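Local structure of cellulosome anchoring protein cohesin region (Clostridium thermocellum, 4DH2) at residues S57-I71 with I104-K118. The protein binds a dockerin module through its type I cohesin domain, part of a secreted anchoring protein of the cellulosome, and may also bind carbohydrate. Sequence-based numbering, arbitrary orientation.
Sequences SKAIEVLKVEPGSII and IKTDGVFAKLTVRIK
The extended side chain of Lys118 reaches back over the turn before strand 60-67 and gives its ammonium group to the backbone, NZ lying 2.8 Å from Ser57 O. Beyond it the strand runs antiparallel to strand 111-117, its residues alternating between a buried and a more open face. Ile60 faces inward: CG2, anti to the backbone N, meets Val115 CB at 3.8 Å, and Val62 CG2 touches CG1 of the same valine, beta-branched residues suiting strand and core. On the open face Glu61 lies alongside Arg116 in a salt bridge, OE1 to NH1 2.8 Å; the nitrogen comes from above the carboxylate plane, and the two flat groups are turned 58° apart. Leu63 CD1 touches Arg116 CB and lies loosely over one face of the guanidinium. Leu63 and Lys64 together oppose Thr114, whose carbonyl O accepts from both amides, a classic beta bulge, Leu63 N the closer at 2.8 Å. Val65 returns to the core beside Leu113, touched by Phe91 of strand 88-94 and Tyr80 of strand 78-83. In one of its two conformers Glu66 OE2 receives Lys64 NZ and OE1 takes a water that also bonds Thr114 OG1 and Lys112 O. At Gly68 the missing side chain lets CA come within 3.2 Å of Val109 O. Within the Gly68-Ile71 type I turn, Ile70 packs CD1 against Phe110 CB and Ile104 CG2, and Ile71 CD1 meets Ile104 CD1 at 3.8 Å. This bulged antiparallel pairing of outermost strand 60-67 with a strand distant in sequence belongs to the jelly-roll beta-sandwich of cohesin domains.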
loop_
_atom_site.group_PDB
_atom_site.type_symbol
_atom_site.label_atom_id
_atom_site.label_comp_id
_atom_site.label_asym_id
_atom_site.label_seq_id
_atom_site.Cartn_x
_atom_site.Cartn_y
_atom_site.Cartn_z
ATOM N N SER A 57 2.904 17.316 -6.170
ATOM C CA SER A 57 2.374 17.354 -7.519
ATOM C C SER A 57 2.838 18.607 -8.249
ATOM O O SER A 57 2.690 18.702 -9.472
ATOM C CB SER A 57 0.841 17.271 -7.511
ATOM O OG SER A 57 0.283 18.446 -6.951
ATOM N N LYS A 58 3.429 19.553 -7.539
ATOM C CA LYS A 58 3.932 20.735 -8.245
ATOM C C LYS A 58 5.209 20.403 -9.004
ATOM O O LYS A 58 5.539 21.051 -10.003
ATOM C CB LYS A 58 4.148 21.908 -7.298
ATOM C CG LYS A 58 2.860 22.639 -6.965
ATOM C CD LYS A 58 3.086 23.699 -5.902
ATOM C CE LYS A 58 1.774 24.155 -5.286
ATOM N NZ LYS A 58 0.767 24.527 -6.321
ATOM N N ALA A 59 5.912 19.376 -8.547
ATOM C CA ALA A 59 7.175 18.988 -9.149
ATOM C C ALA A 59 7.105 17.652 -9.857
ATOM O O ALA A 59 7.873 17.403 -10.780
ATOM C CB ALA A 59 8.251 18.948 -8.099
ATOM N N ILE A 60 6.203 16.778 -9.418
ATOM C CA ILE A 60 6.195 15.420 -9.898
ATOM C C ILE A 60 4.835 14.997 -10.401
ATOM O O ILE A 60 3.808 15.268 -9.777
ATOM C CB ILE A 60 6.582 14.468 -8.763
ATOM C CG1 ILE A 60 8.060 14.637 -8.422
ATOM C CG2 ILE A 60 6.302 13.025 -9.159
ATOM C CD1 ILE A 60 8.572 13.564 -7.455
ATOM N N GLU A 61 4.855 14.329 -11.543
ATOM C CA GLU A 61 3.696 13.657 -12.104
ATOM C C GLU A 61 3.943 12.148 -12.164
ATOM O O GLU A 61 4.914 11.678 -12.769
ATOM C CB GLU A 61 3.429 14.205 -13.517
ATOM C CG GLU A 61 2.215 13.606 -14.174
ATOM C CD GLU A 61 1.959 14.152 -15.568
ATOM O OE1 GLU A 61 2.773 14.969 -16.062
ATOM O OE2 GLU A 61 0.930 13.760 -16.158
ATOM N N VAL A 62 3.066 11.366 -11.539
ATOM C CA VAL A 62 3.247 9.929 -11.583
ATOM C C VAL A 62 2.524 9.398 -12.793
ATOM O O VAL A 62 1.316 9.592 -12.959
ATOM C CB VAL A 62 2.744 9.237 -10.290
ATOM C CG1 VAL A 62 2.998 7.718 -10.375
ATOM C CG2 VAL A 62 3.437 9.842 -9.088
ATOM N N LEU A 63 3.276 8.727 -13.656
ATOM C CA LEU A 63 2.725 8.226 -14.903
ATOM C C LEU A 63 2.434 6.724 -14.878
ATOM O O LEU A 63 1.626 6.225 -15.665
ATOM C CB LEU A 63 3.704 8.496 -16.037
ATOM C CG LEU A 63 4.064 9.970 -16.218
ATOM C CD1 LEU A 63 4.965 10.175 -17.449
ATOM C CD2 LEU A 63 2.820 10.849 -16.323
ATOM N N LYS A 64 3.134 6.007 -14.010
ATOM C CA LYS A 64 3.006 4.541 -13.938
ATOM C C LYS A 64 3.498 4.041 -12.596
ATOM O O LYS A 64 4.444 4.594 -12.009
ATOM C CB LYS A 64 3.864 3.902 -15.033
ATOM C CG LYS A 64 3.593 2.457 -15.343
ATOM C CD LYS A 64 4.481 1.968 -16.479
ATOM C CE LYS A 64 4.200 0.514 -16.805
ATOM N NZ LYS A 64 5.001 0.028 -17.965
ATOM N N VAL A 65 2.869 2.969 -12.115
ATOM C CA VAL A 65 3.374 2.244 -10.973
ATOM C C VAL A 65 3.437 0.776 -11.354
ATOM O O VAL A 65 2.455 0.233 -11.862
ATOM C CB VAL A 65 2.426 2.408 -9.792
ATOM C CG1 VAL A 65 3.012 1.737 -8.567
ATOM C CG2 VAL A 65 2.138 3.892 -9.553
ATOM N N GLU A 66 4.577 0.137 -11.093
ATOM C CA GLU A 66 4.788 -1.267 -11.447
ATOM C C GLU A 66 5.275 -2.066 -10.246
ATOM O O GLU A 66 6.072 -1.562 -9.467
ATOM C CB GLU A 66 5.873 -1.372 -12.511
ATOM C CG GLU A 66 5.545 -0.729 -13.842
ATOM C CD GLU A 66 6.779 -0.525 -14.697
ATOM O OE1 GLU A 66 7.763 0.073 -14.210
ATOM O OE2 GLU A 66 6.767 -0.971 -15.860
ATOM N N PRO A 67 4.839 -3.339 -10.123
ATOM C CA PRO A 67 5.392 -4.158 -9.042
ATOM C C PRO A 67 6.861 -4.442 -9.296
ATOM O O PRO A 67 7.314 -4.504 -10.449
ATOM C CB PRO A 67 4.571 -5.444 -9.110
ATOM C CG PRO A 67 4.162 -5.528 -10.574
ATOM C CD PRO A 67 3.935 -4.105 -10.998
ATOM N N GLY A 68 7.604 -4.586 -8.209
ATOM C CA GLY A 68 9.006 -4.943 -8.250
ATOM C C GLY A 68 9.186 -6.446 -8.324
ATOM O O GLY A 68 8.215 -7.209 -8.190
ATOM N N SER A 69 10.439 -6.878 -8.490
ATOM C CA SER A 69 10.744 -8.295 -8.673
ATOM C C SER A 69 10.434 -9.138 -7.452
ATOM O O SER A 69 10.234 -10.350 -7.574
ATOM C CB SER A 69 12.215 -8.496 -9.041
ATOM O OG SER A 69 13.047 -8.223 -7.940
ATOM N N ILE A 70 10.397 -8.547 -6.262
ATOM C CA ILE A 70 10.135 -9.383 -5.095
ATOM C C ILE A 70 8.656 -9.675 -4.871
ATOM O O ILE A 70 8.306 -10.536 -4.044
ATOM C CB ILE A 70 10.740 -8.807 -3.800
ATOM C CG1 ILE A 70 9.971 -7.564 -3.331
ATOM C CG2 ILE A 70 12.229 -8.472 -4.011
ATOM C CD1 ILE A 70 10.575 -6.951 -2.040
ATOM N N ILE A 71 7.795 -8.977 -5.601
ATOM C CA ILE A 71 6.361 -9.204 -5.531
ATOM C C ILE A 71 6.030 -10.530 -6.218
ATOM O O ILE A 71 6.415 -10.755 -7.376
ATOM C CB ILE A 71 5.600 -8.070 -6.247
ATOM C CG1 ILE A 71 5.939 -6.685 -5.635
ATOM C CG2 ILE A 71 4.095 -8.351 -6.240
ATOM C CD1 ILE A 71 5.605 -6.562 -4.168
ATOM N N ILE A 104 6.224 -12.779 0.638
ATOM C CA ILE A 104 7.438 -12.076 0.258
ATOM C C ILE A 104 8.508 -12.327 1.319
ATOM O O ILE A 104 8.321 -11.962 2.480
ATOM C CB ILE A 104 7.206 -10.573 0.087
ATOM C CG1 ILE A 104 6.195 -10.330 -1.032
ATOM C CG2 ILE A 104 8.517 -9.849 -0.236
ATOM C CD1 ILE A 104 5.764 -8.895 -1.137
ATOM N N LYS A 105 9.604 -12.980 0.908
ATOM C CA LYS A 105 10.656 -13.422 1.837
ATOM C C LYS A 105 12.029 -12.883 1.479
ATOM O O LYS A 105 13.016 -13.189 2.155
ATOM C CB LYS A 105 10.750 -14.952 1.848
ATOM C CG LYS A 105 9.490 -15.632 2.337
ATOM C CD LYS A 105 9.627 -17.155 2.240
ATOM C CE LYS A 105 8.502 -17.839 2.965
ATOM N NZ LYS A 105 8.542 -19.342 2.798
ATOM N N THR A 106 12.080 -12.084 0.415
ATOM C CA THR A 106 13.324 -11.632 -0.190
ATOM C C THR A 106 13.453 -10.107 -0.223
ATOM O O THR A 106 12.478 -9.418 -0.493
ATOM C CB THR A 106 13.363 -12.132 -1.633
ATOM O OG1 THR A 106 13.273 -13.560 -1.623
ATOM C CG2 THR A 106 14.659 -11.702 -2.320
ATOM N N ASP A 107 14.661 -9.588 0.025
ATOM C CA ASP A 107 14.919 -8.154 -0.042
ATOM C C ASP A 107 14.993 -7.696 -1.490
ATOM O O ASP A 107 15.416 -8.446 -2.364
ATOM C CB ASP A 107 16.251 -7.807 0.605
ATOM C CG ASP A 107 16.252 -7.989 2.087
ATOM O OD1 ASP A 107 15.248 -8.510 2.602
ATOM O OD2 ASP A 107 17.262 -7.618 2.737
ATOM N N GLY A 108 14.648 -6.448 -1.740
ATOM C CA GLY A 108 14.745 -5.918 -3.087
ATOM C C GLY A 108 13.671 -4.910 -3.414
ATOM O O GLY A 108 13.038 -4.318 -2.524
ATOM N N VAL A 109 13.467 -4.691 -4.708
ATOM C CA VAL A 109 12.527 -3.675 -5.145
ATOM C C VAL A 109 11.104 -4.216 -5.085
ATOM O O VAL A 109 10.809 -5.269 -5.659
ATOM C CB VAL A 109 12.846 -3.217 -6.591
ATOM C CG1 VAL A 109 11.753 -2.309 -7.113
ATOM C CG2 VAL A 109 14.206 -2.541 -6.621
ATOM N N PHE A 110 10.228 -3.515 -4.356
ATOM C CA PHE A 110 8.825 -3.924 -4.269
ATOM C C PHE A 110 7.934 -3.172 -5.250
ATOM O O PHE A 110 6.841 -3.645 -5.590
ATOM C CB PHE A 110 8.276 -3.802 -2.829
ATOM C CG PHE A 110 7.904 -2.391 -2.408
ATOM C CD1 PHE A 110 6.630 -1.892 -2.624
ATOM C CD2 PHE A 110 8.815 -1.601 -1.728
ATOM C CE1 PHE A 110 6.281 -0.625 -2.175
ATOM C CE2 PHE A 110 8.477 -0.354 -1.279
ATOM C CZ PHE A 110 7.206 0.147 -1.514
ATOM N N ALA A 111 8.384 -2.012 -5.711
ATOM C CA ALA A 111 7.641 -1.276 -6.727
ATOM C C ALA A 111 8.551 -0.263 -7.388
ATOM O O ALA A 111 9.552 0.164 -6.808
ATOM C CB ALA A 111 6.447 -0.610 -6.132
ATOM N N LYS A 112 8.219 0.106 -8.620
ATOM C CA LYS A 112 8.932 1.179 -9.284
ATOM C C LYS A 112 7.908 2.214 -9.718
ATOM O O LYS A 112 6.889 1.870 -10.346
ATOM C CB LYS A 112 9.664 0.644 -10.526
ATOM C CG LYS A 112 10.820 -0.273 -10.218
ATOM C CD LYS A 112 11.502 -0.740 -11.512
ATOM C CE LYS A 112 12.787 -1.523 -11.215
ATOM N NZ LYS A 112 12.546 -2.972 -10.888
ATOM N N LEU A 113 8.185 3.481 -9.423
ATOM C CA LEU A 113 7.341 4.554 -9.889
ATOM C C LEU A 113 7.971 5.074 -11.170
ATOM O O LEU A 113 9.184 5.171 -11.239
ATOM C CB LEU A 113 7.382 5.700 -8.913
ATOM C CG LEU A 113 7.032 5.351 -7.467
ATOM C CD1 LEU A 113 7.068 6.606 -6.631
ATOM C CD2 LEU A 113 5.686 4.684 -7.425
ATOM N N THR A 114 7.166 5.408 -12.166
ATOM C CA THR A 114 7.684 6.148 -13.311
ATOM C C THR A 114 7.092 7.526 -13.193
ATOM O O THR A 114 5.864 7.683 -13.221
ATOM C CB THR A 114 7.251 5.501 -14.652
ATOM O OG1 THR A 114 7.706 4.145 -14.700
ATOM C CG2 THR A 114 7.829 6.279 -15.846
ATOM N N VAL A 115 7.945 8.543 -13.056
ATOM C CA VAL A 115 7.456 9.875 -12.866
ATOM C C VAL A 115 8.077 10.857 -13.837
ATOM O O VAL A 115 9.197 10.659 -14.317
ATOM C CB VAL A 115 7.733 10.377 -11.450
ATOM C CG1 VAL A 115 7.272 9.328 -10.437
ATOM C CG2 VAL A 115 9.228 10.735 -11.262
ATOM N N ARG A 116 7.349 11.933 -14.095
ATOM C CA ARG A 116 7.896 13.024 -14.898
ATOM C C ARG A 116 8.187 14.163 -13.985
ATOM O O ARG A 116 7.340 14.544 -13.194
ATOM C CB ARG A 116 6.895 13.500 -15.943
ATOM C CG ARG A 116 7.380 14.751 -16.688
ATOM C CD ARG A 116 6.292 15.373 -17.533
ATOM N NE ARG A 116 6.125 14.668 -18.799
ATOM C CZ ARG A 116 4.961 14.267 -19.296
ATOM N NH1 ARG A 116 3.828 14.495 -18.646
ATOM N NH2 ARG A 116 4.931 13.631 -20.454
ATOM N N ILE A 117 9.388 14.709 -14.082
ATOM C CA ILE A 117 9.727 15.898 -13.330
ATOM C C ILE A 117 9.303 17.129 -14.118
ATOM O O ILE A 117 9.720 17.317 -15.269
ATOM C CB ILE A 117 11.231 15.942 -13.033
ATOM C CG1 ILE A 117 11.661 14.642 -12.353
ATOM C CG2 ILE A 117 11.569 17.196 -12.200
ATOM C CD1 ILE A 117 13.135 14.539 -12.117
ATOM N N LYS A 118 8.473 17.977 -13.524
ATOM C CA LYS A 118 7.873 19.053 -14.311
ATOM C C LYS A 118 8.929 20.029 -14.810
ATOM O O LYS A 118 9.780 20.466 -14.057
ATOM C CB LYS A 118 6.747 19.745 -13.541
ATOM C CG LYS A 118 5.600 18.782 -13.243
ATOM C CD LYS A 118 4.307 19.482 -12.882
ATOM C CE LYS A 118 3.228 18.457 -12.584
ATOM N NZ LYS A 118 1.947 19.083 -12.168
HETATM O O HOH W 1 6.731 2.248 -13.187
HETATM O O HOH W 2 14.833 -6.330 -6.568
#